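Geranylgeranyl pyrophosphate synthase (Corynebacterium glutamicum, PDB 3LMD) probably builds long-chain polyprenyl diphosphates in isoprenoid biosynthesis, as a metal-dependent prenyltransferase of the FPP/GGPP synthase family. Local coordinates at residues K75-L83 against V97-H108; F265-L273 against L304-A313. One frame throughout, in Å; residues are numbered along the deposited sequence.

Contact 1: residues K75-L83 against V97-H108; sequences KRFRPMFAL and VIKAAVVVEITH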
loop_
_atom_site.group_PDB
_atom_site.type_symbol
_atom_site.label_atom_id
_atom_site.label_comp_id
_atom_site.label_asym_id
_atom_site.label_seq_id
_atom_site.Cartn_x
_atom_site.Cartn_y
_atom_site.Cartn_z
ATOM N N LYS A 75 15.974 -15.596 11.509
ATOM C CA LYS A 75 16.917 -14.831 10.684
ATOM C C LYS A 75 16.305 -14.345 9.363
ATOM O O LYS A 75 15.672 -15.104 8.627
ATOM C CB LYS A 75 18.233 -15.593 10.470
ATOM C CG LYS A 75 19.162 -15.529 11.679
ATOM C CD LYS A 75 20.578 -15.947 11.335
ATOM C CE LYS A 75 21.515 -15.671 12.504
ATOM N NZ LYS A 75 22.944 -15.825 12.121
ATOM N N ARG A 76 16.496 -13.060 9.091
ATOM C CA ARG A 76 15.843 -12.364 7.977
ATOM C C ARG A 76 16.791 -12.280 6.775
ATOM O O ARG A 76 17.721 -11.467 6.750
ATOM C CB ARG A 76 15.471 -10.970 8.447
ATOM C CG ARG A 76 14.642 -10.956 9.754
ATOM C CD ARG A 76 14.054 -9.579 10.031
ATOM N NE ARG A 76 13.271 -9.579 11.265
ATOM C CZ ARG A 76 11.961 -9.817 11.320
ATOM N NH1 ARG A 76 11.342 -9.810 12.494
ATOM N NH2 ARG A 76 11.264 -10.031 10.200
ATOM N N PHE A 77 16.558 -13.116 5.769
ATOM C CA PHE A 77 17.503 -13.206 4.646
ATOM C C PHE A 77 17.701 -11.898 3.862
ATOM O O PHE A 77 18.832 -11.551 3.462
ATOM C CB PHE A 77 17.092 -14.300 3.650
ATOM C CG PHE A 77 18.001 -14.348 2.461
ATOM C CD1 PHE A 77 17.662 -13.718 1.272
ATOM C CD2 PHE A 77 19.248 -14.943 2.566
ATOM C CE1 PHE A 77 18.552 -13.716 0.182
ATOM C CE2 PHE A 77 20.120 -14.950 1.498
ATOM C CZ PHE A 77 19.776 -14.333 0.304
ATOM N N ARG A 78 16.612 -11.187 3.584
ATOM C CA ARG A 78 16.731 -9.988 2.731
ATOM C C ARG A 78 17.592 -8.884 3.349
ATOM O O ARG A 78 18.471 -8.323 2.664
ATOM C CB ARG A 78 15.357 -9.471 2.328
ATOM C CG ARG A 78 14.622 -10.502 1.477
ATOM C CD ARG A 78 13.108 -10.223 1.338
ATOM N NE ARG A 78 12.497 -11.297 0.551
ATOM C CZ ARG A 78 12.200 -12.496 1.046
ATOM N NH1 ARG A 78 12.395 -12.747 2.334
ATOM N NH2 ARG A 78 11.645 -13.428 0.268
ATOM N N PRO A 79 17.354 -8.561 4.633
ATOM C CA PRO A 79 18.275 -7.568 5.208
ATOM C C PRO A 79 19.705 -8.098 5.321
ATOM O O PRO A 79 20.644 -7.332 5.123
ATOM C CB PRO A 79 17.674 -7.242 6.590
ATOM C CG PRO A 79 16.475 -8.175 6.776
ATOM C CD PRO A 79 16.134 -8.788 5.457
ATOM N N MET A 80 19.876 -9.387 5.604
ATOM C CA MET A 80 21.229 -9.956 5.675
ATOM C C MET A 80 21.950 -9.780 4.345
ATOM O O MET A 80 23.127 -9.423 4.300
ATOM C CB MET A 80 21.188 -11.467 6.034
ATOM C CG MET A 80 22.599 -12.068 6.255
ATOM S SD MET A 80 22.702 -13.909 6.291
ATOM C CE MET A 80 22.768 -14.252 4.526
ATOM N N PHE A 81 21.245 -10.049 3.247
ATOM C CA PHE A 81 21.823 -9.852 1.916
ATOM C C PHE A 81 22.185 -8.388 1.666
ATOM O O PHE A 81 23.245 -8.099 1.117
ATOM C CB PHE A 81 20.884 -10.379 0.815
ATOM C CG PHE A 81 21.443 -10.176 -0.590
ATOM C CD1 PHE A 81 22.762 -10.508 -0.883
ATOM C CD2 PHE A 81 20.673 -9.620 -1.586
ATOM C CE1 PHE A 81 23.277 -10.307 -2.174
ATOM C CE2 PHE A 81 21.173 -9.444 -2.885
ATOM C CZ PHE A 81 22.460 -9.779 -3.173
ATOM N N ALA A 82 21.327 -7.454 2.086
ATOM C CA ALA A 82 21.642 -6.020 1.943
ATOM C C ALA A 82 22.935 -5.650 2.725
ATOM O O ALA A 82 23.768 -4.834 2.261
ATOM C CB ALA A 82 20.474 -5.154 2.468
ATOM N N LEU A 83 23.075 -6.222 3.913
ATOM C CA LEU A 83 24.270 -5.957 4.740
ATOM C C LEU A 83 25.538 -6.534 4.063
ATOM O O LEU A 83 26.571 -5.864 4.009
ATOM C CB LEU A 83 24.126 -6.541 6.156
ATOM C CG LEU A 83 22.967 -6.038 7.054
ATOM C CD1 LEU A 83 22.917 -6.709 8.415
ATOM C CD2 LEU A 83 22.929 -4.533 7.224
ATOM N N VAL A 97 22.667 2.117 5.316
ATOM C CA VAL A 97 22.599 0.692 4.951
ATOM C C VAL A 97 21.620 -0.056 5.863
ATOM O O VAL A 97 20.778 -0.821 5.389
ATOM C CB VAL A 97 23.990 0.001 5.030
ATOM C CG1 VAL A 97 23.855 -1.511 4.831
ATOM C CG2 VAL A 97 24.935 0.552 3.984
ATOM N N ILE A 98 21.732 0.151 7.177
ATOM C CA ILE A 98 20.780 -0.434 8.131
ATOM C C ILE A 98 19.364 0.014 7.824
ATOM O O ILE A 98 18.431 -0.787 7.843
ATOM C CB ILE A 98 21.069 0.023 9.586
ATOM C CG1 ILE A 98 22.471 -0.391 10.029
ATOM C CG2 ILE A 98 20.025 -0.510 10.561
ATOM C CD1 ILE A 98 22.774 -1.786 9.771
ATOM N N LYS A 99 19.189 1.301 7.588
ATOM C CA LYS A 99 17.851 1.823 7.315
ATOM C C LYS A 99 17.260 1.272 5.986
ATOM O O LYS A 99 16.063 0.956 5.906
ATOM C CB LYS A 99 17.923 3.360 7.275
ATOM C CG LYS A 99 16.607 4.076 7.268
ATOM C CD LYS A 99 16.790 5.612 7.493
ATOM C CE LYS A 99 17.525 5.941 8.801
ATOM N NZ LYS A 99 17.388 7.381 9.201
ATOM N N ALA A 100 18.076 1.217 4.939
ATOM C CA ALA A 100 17.647 0.563 3.688
ATOM C C ALA A 100 17.248 -0.904 3.892
ATOM O O ALA A 100 16.261 -1.358 3.316
ATOM C CB ALA A 100 18.722 0.701 2.594
ATOM N N ALA A 101 17.983 -1.648 4.715
ATOM C CA ALA A 101 17.685 -3.058 4.960
ATOM C C ALA A 101 16.340 -3.189 5.648
ATOM O O ALA A 101 15.568 -4.131 5.368
ATOM C CB ALA A 101 18.793 -3.727 5.818
ATOM N N VAL A 102 16.042 -2.224 6.507
ATOM C CA VAL A 102 14.776 -2.216 7.213
ATOM C C VAL A 102 13.655 -1.936 6.212
ATOM O O VAL A 102 12.596 -2.549 6.271
ATOM C CB VAL A 102 14.764 -1.200 8.384
ATOM C CG1 VAL A 102 13.312 -0.965 8.916
ATOM C CG2 VAL A 102 15.727 -1.670 9.520
ATOM N N VAL A 103 13.903 -1.008 5.293
ATOM C CA VAL A 103 12.897 -0.709 4.274
ATOM C C VAL A 103 12.596 -1.968 3.456
ATOM O O VAL A 103 11.428 -2.279 3.190
ATOM C CB VAL A 103 13.366 0.437 3.357
ATOM C CG1 VAL A 103 12.475 0.537 2.068
ATOM C CG2 VAL A 103 13.313 1.783 4.131
ATOM N N VAL A 104 13.641 -2.689 3.056
ATOM C CA VAL A 104 13.426 -3.934 2.301
ATOM C C VAL A 104 12.593 -4.912 3.114
ATOM O O VAL A 104 11.628 -5.512 2.603
ATOM C CB VAL A 104 14.754 -4.580 1.861
ATOM C CG1 VAL A 104 14.521 -5.992 1.252
ATOM C CG2 VAL A 104 15.447 -3.647 0.851
ATOM N N GLU A 105 12.956 -5.103 4.371
ATOM C CA GLU A 105 12.213 -6.070 5.184
ATOM C C GLU A 105 10.763 -5.674 5.454
ATOM O O GLU A 105 9.881 -6.539 5.484
ATOM C CB GLU A 105 12.938 -6.385 6.497
ATOM C CG GLU A 105 12.216 -7.441 7.309
ATOM C CD GLU A 105 12.337 -8.861 6.735
ATOM O OE1 GLU A 105 12.912 -9.053 5.652
ATOM O OE2 GLU A 105 11.873 -9.817 7.398
ATOM N N ILE A 106 10.514 -4.376 5.650
ATOM C CA ILE A 106 9.141 -3.897 5.880
ATOM C C ILE A 106 8.308 -4.137 4.643
ATOM O O ILE A 106 7.125 -4.485 4.712
ATOM C CB ILE A 106 9.132 -2.377 6.196
ATOM C CG1 ILE A 106 9.640 -2.136 7.644
ATOM C CG2 ILE A 106 7.703 -1.834 6.028
ATOM C CD1 ILE A 106 9.883 -0.600 7.961
ATOM N N THR A 107 8.924 -3.927 3.490
ATOM C CA THR A 107 8.212 -4.156 2.221
ATOM C C THR A 107 7.866 -5.616 2.040
ATOM O O THR A 107 6.738 -5.957 1.632
ATOM C CB THR A 107 9.054 -3.659 1.041
ATOM O OG1 THR A 107 9.237 -2.241 1.188
ATOM C CG2 THR A 107 8.338 -3.943 -0.306
ATOM N N HIS A 108 8.826 -6.478 2.377
ATOM C CA HIS A 108 8.579 -7.912 2.403
ATOM C C HIS A 108 7.393 -8.255 3.286
ATOM O O HIS A 108 6.506 -9.001 2.868
ATOM C CB HIS A 108 9.855 -8.666 2.876
ATOM C CG HIS A 108 9.629 -10.106 3.164
ATOM N ND1 HIS A 108 9.108 -10.979 2.225
ATOM C CD2 HIS A 108 9.852 -10.838 4.284
ATOM C CE1 HIS A 108 9.020 -12.189 2.763
ATOM N NE2 HIS A 108 9.457 -12.126 4.011
HETATM O O HOH W 1 13.773 -11.458 4.611
#
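Helix 77-83 and helix 97-108 run nearly antiparallel, their axes 154° apart and 8.5 Å at closest approach, and come together most tightly where Pro-79 meets Ala-101, with CA atoms 4.6 Å from each other. Small side chains permit this: Ala-101 CB sits 3.8 Å from Pro-79 CB and also touches Ala-82 CB. Toward the C-terminal end of 75-83, Leu-83 reaches across with a single branch, CD2, which lies 3.7 Å from Ile-98 CD1 and also meets Val-97 CG1. Ile-98 leaves its helix pointing away, but with CG1 anti to the carbonyl carbon a turn at chi2 (-49°) brings CD1 back to that methyl. This pairing is part of the all-helical bundle of the polyprenyl synthases, and helix 95-118 carries Asp-115, a metal ligand, at the end beyond His-108. The other half of the contact is mainly polar, although Arg-78 CB rests on Val-104 CG1 and the Pro-79 ring lies against Glu-105. Arg-76, at the N-cap position of its helix, sends NH2 to Glu-105 OE2 in a salt bridge of 2.9 Å; the oxygen lies at the guanidinium edge and is met on its anti side, with the two planes steeply inclined. NE of the same arginine pairs with Glu-48, so two carboxylates grip this guanidinium. The other oxygen, Glu-105 OE1, accepts from a water 2.8 Å away that in turn accepts from both N and NH1 of Arg-78. The carboxylate is thereby tied to both arginines, one directly and one through water, which probably stabilises its negative charge. Arg-78 lays its guanidinium flat on the His-108 imidazole, centres 3.8 Å apart and planes 9° from parallel, with NH1 over the middle of the ring.

Contact 2: residues F265-L273 against L304-A313; sequences FTLPVLYAL and LSQSGGRQAA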
loop_
_atom_site.group_PDB
_atom_site.type_symbol
_atom_site.label_atom_id
_atom_site.label_comp_id
_atom_site.label_asym_id
_atom_site.label_seq_id
_atom_site.Cartn_x
_atom_site.Cartn_y
_atom_site.Cartn_z
ATOM N N PHE A 265 0.987 -26.118 -10.182
ATOM C CA PHE A 265 1.978 -26.934 -10.893
ATOM C C PHE A 265 3.252 -26.119 -11.115
ATOM O O PHE A 265 3.278 -25.225 -11.943
ATOM C CB PHE A 265 1.449 -27.370 -12.260
ATOM C CG PHE A 265 0.097 -28.012 -12.207
ATOM C CD1 PHE A 265 -0.231 -28.871 -11.170
ATOM C CD2 PHE A 265 -0.834 -27.758 -13.197
ATOM C CE1 PHE A 265 -1.489 -29.460 -11.111
ATOM C CE2 PHE A 265 -2.079 -28.345 -13.162
ATOM C CZ PHE A 265 -2.414 -29.192 -12.117
ATOM N N THR A 266 4.299 -26.462 -10.384
ATOM C CA THR A 266 5.571 -25.748 -10.485
ATOM C C THR A 266 6.468 -26.312 -11.606
ATOM O O THR A 266 6.108 -27.258 -12.292
ATOM C CB THR A 266 6.281 -25.826 -9.142
ATOM O OG1 THR A 266 6.517 -27.206 -8.828
ATOM C CG2 THR A 266 5.357 -25.227 -8.028
ATOM N N LEU A 267 7.652 -25.739 -11.773
ATOM C CA LEU A 267 8.480 -26.027 -12.936
ATOM C C LEU A 267 8.665 -27.505 -13.300
ATOM O O LEU A 267 8.515 -27.852 -14.460
ATOM C CB LEU A 267 9.861 -25.391 -12.762
ATOM C CG LEU A 267 10.703 -25.239 -14.011
ATOM C CD1 LEU A 267 9.883 -24.502 -15.092
ATOM C CD2 LEU A 267 11.980 -24.429 -13.629
ATOM N N PRO A 268 9.044 -28.370 -12.339
ATOM C CA PRO A 268 9.231 -29.772 -12.779
ATOM C C PRO A 268 7.953 -30.392 -13.357
ATOM O O PRO A 268 8.010 -31.241 -14.255
ATOM C CB PRO A 268 9.573 -30.511 -11.489
ATOM C CG PRO A 268 9.959 -29.434 -10.484
ATOM C CD PRO A 268 9.289 -28.188 -10.901
ATOM N N VAL A 269 6.805 -30.015 -12.807
ATOM C CA VAL A 269 5.538 -30.542 -13.279
ATOM C C VAL A 269 5.235 -30.008 -14.657
ATOM O O VAL A 269 4.759 -30.745 -15.523
ATOM C CB VAL A 269 4.341 -30.167 -12.325
ATOM C CG1 VAL A 269 3.026 -30.875 -12.808
ATOM C CG2 VAL A 269 4.664 -30.530 -10.916
ATOM N N LEU A 270 5.507 -28.725 -14.879
ATOM C CA LEU A 270 5.228 -28.119 -16.173
ATOM C C LEU A 270 6.126 -28.726 -17.255
ATOM O O LEU A 270 5.697 -28.937 -18.378
ATOM C CB LEU A 270 5.447 -26.599 -16.137
ATOM C CG LEU A 270 4.529 -25.890 -15.114
ATOM C CD1 LEU A 270 4.952 -24.400 -14.956
ATOM C CD2 LEU A 270 3.084 -26.013 -15.593
ATOM N N TYR A 271 7.388 -28.956 -16.934
ATOM C CA TYR A 271 8.272 -29.647 -17.894
ATOM C C TYR A 271 7.750 -31.068 -18.230
ATOM O O TYR A 271 7.705 -31.463 -19.413
ATOM C CB TYR A 271 9.668 -29.747 -17.305
ATOM C CG TYR A 271 10.520 -28.514 -17.537
ATOM C CD1 TYR A 271 10.617 -27.927 -18.798
ATOM C CD2 TYR A 271 11.245 -27.965 -16.511
ATOM C CE1 TYR A 271 11.422 -26.807 -19.003
ATOM C CE2 TYR A 271 12.043 -26.845 -16.706
ATOM C CZ TYR A 271 12.125 -26.279 -17.944
ATOM O OH TYR A 271 12.942 -25.181 -18.108
ATOM N N ALA A 272 7.349 -31.812 -17.201
ATOM C CA ALA A 272 6.848 -33.195 -17.391
ATOM C C ALA A 272 5.592 -33.185 -18.249
ATOM O O ALA A 272 5.432 -34.018 -19.138
ATOM C CB ALA A 272 6.582 -33.877 -16.040
ATOM N N LEU A 273 4.709 -32.218 -18.009
ATOM C CA LEU A 273 3.484 -32.057 -18.833
ATOM C C LEU A 273 3.713 -31.792 -20.321
ATOM O O LEU A 273 2.790 -31.936 -21.133
ATOM C CB LEU A 273 2.607 -30.902 -18.260
ATOM C CG LEU A 273 1.810 -31.274 -17.020
ATOM C CD1 LEU A 273 1.256 -29.992 -16.324
ATOM C CD2 LEU A 273 0.677 -32.242 -17.379
ATOM N N LEU A 304 5.718 -38.293 -11.954
ATOM C CA LEU A 304 6.743 -37.234 -11.994
ATOM C C LEU A 304 8.144 -37.810 -11.778
ATOM O O LEU A 304 9.076 -37.445 -12.489
ATOM C CB LEU A 304 6.412 -36.150 -10.929
ATOM C CG LEU A 304 5.196 -35.306 -11.318
ATOM C CD1 LEU A 304 4.708 -34.440 -10.134
ATOM C CD2 LEU A 304 5.543 -34.427 -12.508
ATOM N N SER A 305 8.301 -38.762 -10.854
ATOM C CA SER A 305 9.610 -39.365 -10.645
ATOM C C SER A 305 10.055 -40.222 -11.838
ATOM O O SER A 305 11.244 -40.499 -12.003
ATOM C CB SER A 305 9.672 -40.171 -9.326
ATOM O OG SER A 305 9.103 -41.465 -9.507
ATOM N N GLN A 306 9.099 -40.639 -12.664
ATOM C CA GLN A 306 9.419 -41.431 -13.861
ATOM C C GLN A 306 9.691 -40.524 -15.059
ATOM O O GLN A 306 10.146 -41.003 -16.098
ATOM C CB GLN A 306 8.253 -42.417 -14.190
ATOM C CG GLN A 306 8.094 -43.501 -13.137
ATOM C CD GLN A 306 6.717 -44.224 -13.185
ATOM O OE1 GLN A 306 5.827 -43.863 -13.951
ATOM N NE2 GLN A 306 6.564 -45.246 -12.356
ATOM N N SER A 307 9.420 -39.218 -14.911
ATOM C CA SER A 307 9.465 -38.289 -16.044
ATOM C C SER A 307 10.854 -37.634 -16.069
ATOM O O SER A 307 11.697 -37.956 -15.249
ATOM C CB SER A 307 8.419 -37.173 -15.887
ATOM O OG SER A 307 8.888 -36.235 -14.900
ATOM N N GLY A 308 11.056 -36.693 -16.991
ATOM C CA GLY A 308 12.324 -35.978 -17.057
ATOM C C GLY A 308 12.201 -34.611 -16.381
ATOM O O GLY A 308 13.072 -33.744 -16.546
ATOM N N GLY A 309 11.122 -34.420 -15.632
ATOM C CA GLY A 309 10.789 -33.085 -15.085
ATOM C C GLY A 309 11.760 -32.596 -14.029
ATOM O O GLY A 309 12.095 -31.406 -13.982
ATOM N N ARG A 310 12.228 -33.509 -13.180
ATOM C CA ARG A 310 13.177 -33.111 -12.143
ATOM C C ARG A 310 14.462 -32.617 -12.777
ATOM O O ARG A 310 14.983 -31.554 -12.411
ATOM C CB ARG A 310 13.472 -34.263 -11.175
ATOM C CG ARG A 310 14.445 -33.818 -10.042
ATOM C CD ARG A 310 14.789 -34.976 -9.112
ATOM N NE ARG A 310 15.260 -34.437 -7.834
ATOM C CZ ARG A 310 16.527 -34.099 -7.610
ATOM N NH1 ARG A 310 16.893 -33.603 -6.435
ATOM N NH2 ARG A 310 17.434 -34.285 -8.571
ATOM N N GLN A 311 14.990 -33.358 -13.757
ATOM C CA GLN A 311 16.272 -32.942 -14.309
ATOM C C GLN A 311 16.132 -31.649 -15.123
ATOM O O GLN A 311 17.044 -30.833 -15.183
ATOM C CB GLN A 311 16.911 -34.044 -15.179
ATOM C CG GLN A 311 18.312 -33.639 -15.637
ATOM C CD GLN A 311 19.267 -33.593 -14.465
ATOM O OE1 GLN A 311 19.213 -34.444 -13.591
ATOM N NE2 GLN A 311 20.098 -32.554 -14.397
ATOM N N ALA A 312 15.005 -31.493 -15.797
ATOM C CA ALA A 312 14.772 -30.270 -16.559
ATOM C C ALA A 312 14.726 -29.032 -15.618
ATOM O O ALA A 312 15.261 -27.956 -15.943
ATOM C CB ALA A 312 13.443 -30.396 -17.332
ATOM N N ALA A 313 14.066 -29.178 -14.479
ATOM C CA ALA A 313 14.008 -28.075 -13.494
ATOM C C ALA A 313 15.383 -27.836 -12.901
ATOM O O ALA A 313 15.786 -26.691 -12.686
ATOM C CB ALA A 313 12.984 -28.405 -12.341
HETATM O O HOH W 2 15.677 -27.150 -18.377
#
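A glycine-containing turn between helix 294-306 and helix 309-328 packs against helix 267-274, beside Ser-305, which with Glu-302 binds a calcium ion seen in a crystal structure of this protein. Gly-309 meets Pro-268 backbone to backbone: their CA atoms are 4.3 Å apart, and a CA-H...O contact runs each way, Gly-309 CA lying 3.4 Å from Pro-268 O. With the bare CA of Gly-309 facing that carbonyl, the axes of helix 267-273 and helix 309-313 come to 7.6 Å while inclined at 120°. One turn further on, Tyr-271 and Ala-312 form a CH-pi contact, with Ala-312 CB 3.7 Å from the ring centroid, over one face but displaced toward the CG-CD2 side. Ala-313 CB fits against the proline ring, 3.7 Å from Pro-268 CG, and Leu-267 CG borders the same methyl. Thus 309-313, the first turn of its helix, lies along the Pro-268 and Tyr-271 side of its neighbour within the helical fold. The preceding helix end is held by Leu-304: CD2 lies 3.7 Å from Ala-272 CB and also against Val-269 CA, while CD1 touches Val-269 CG2. Ser-307 fixes the turn between helix 294-306 and helix 309-328. With chi1 at 75°, its OG stands between the backbone N and the carbonyl carbon, from where it donates to Leu-304 O at 2.7 Å and accepts from Gly-309 N at 3.0 Å, closing an ST turn. Ala-272 CB leans against this hydroxyl, which takes part in both hydrogen bonds. Gly-308 N is hydrogen-bonded to Glu-275, just past the end of helix 267-274, while Leu-283 of helix 278-286 packs on both Ala-272 and Leu-304.

Contact 1 and contact 2 lie on opposite sides of the chain's centre, their own centres 34 Å apart and their nearest atoms about 16 Å apart, so neither touches the other. Contact 1 lies near the active site: the side chain of His-108 is about 8 Å from that of Asp-115 and about 11 Å from that of Asp-119, calcium ligands at the two ends of the first aspartate-rich motif, which in this family binds the magnesium ions of the allylic diphosphate. Contact 2 holds part of a separate calcium site. Neither ion is bound to this chain in the model. Helix 188-214 packs against both contacts, through Leu-203 on His-108 and Ile-189 on Tyr-271.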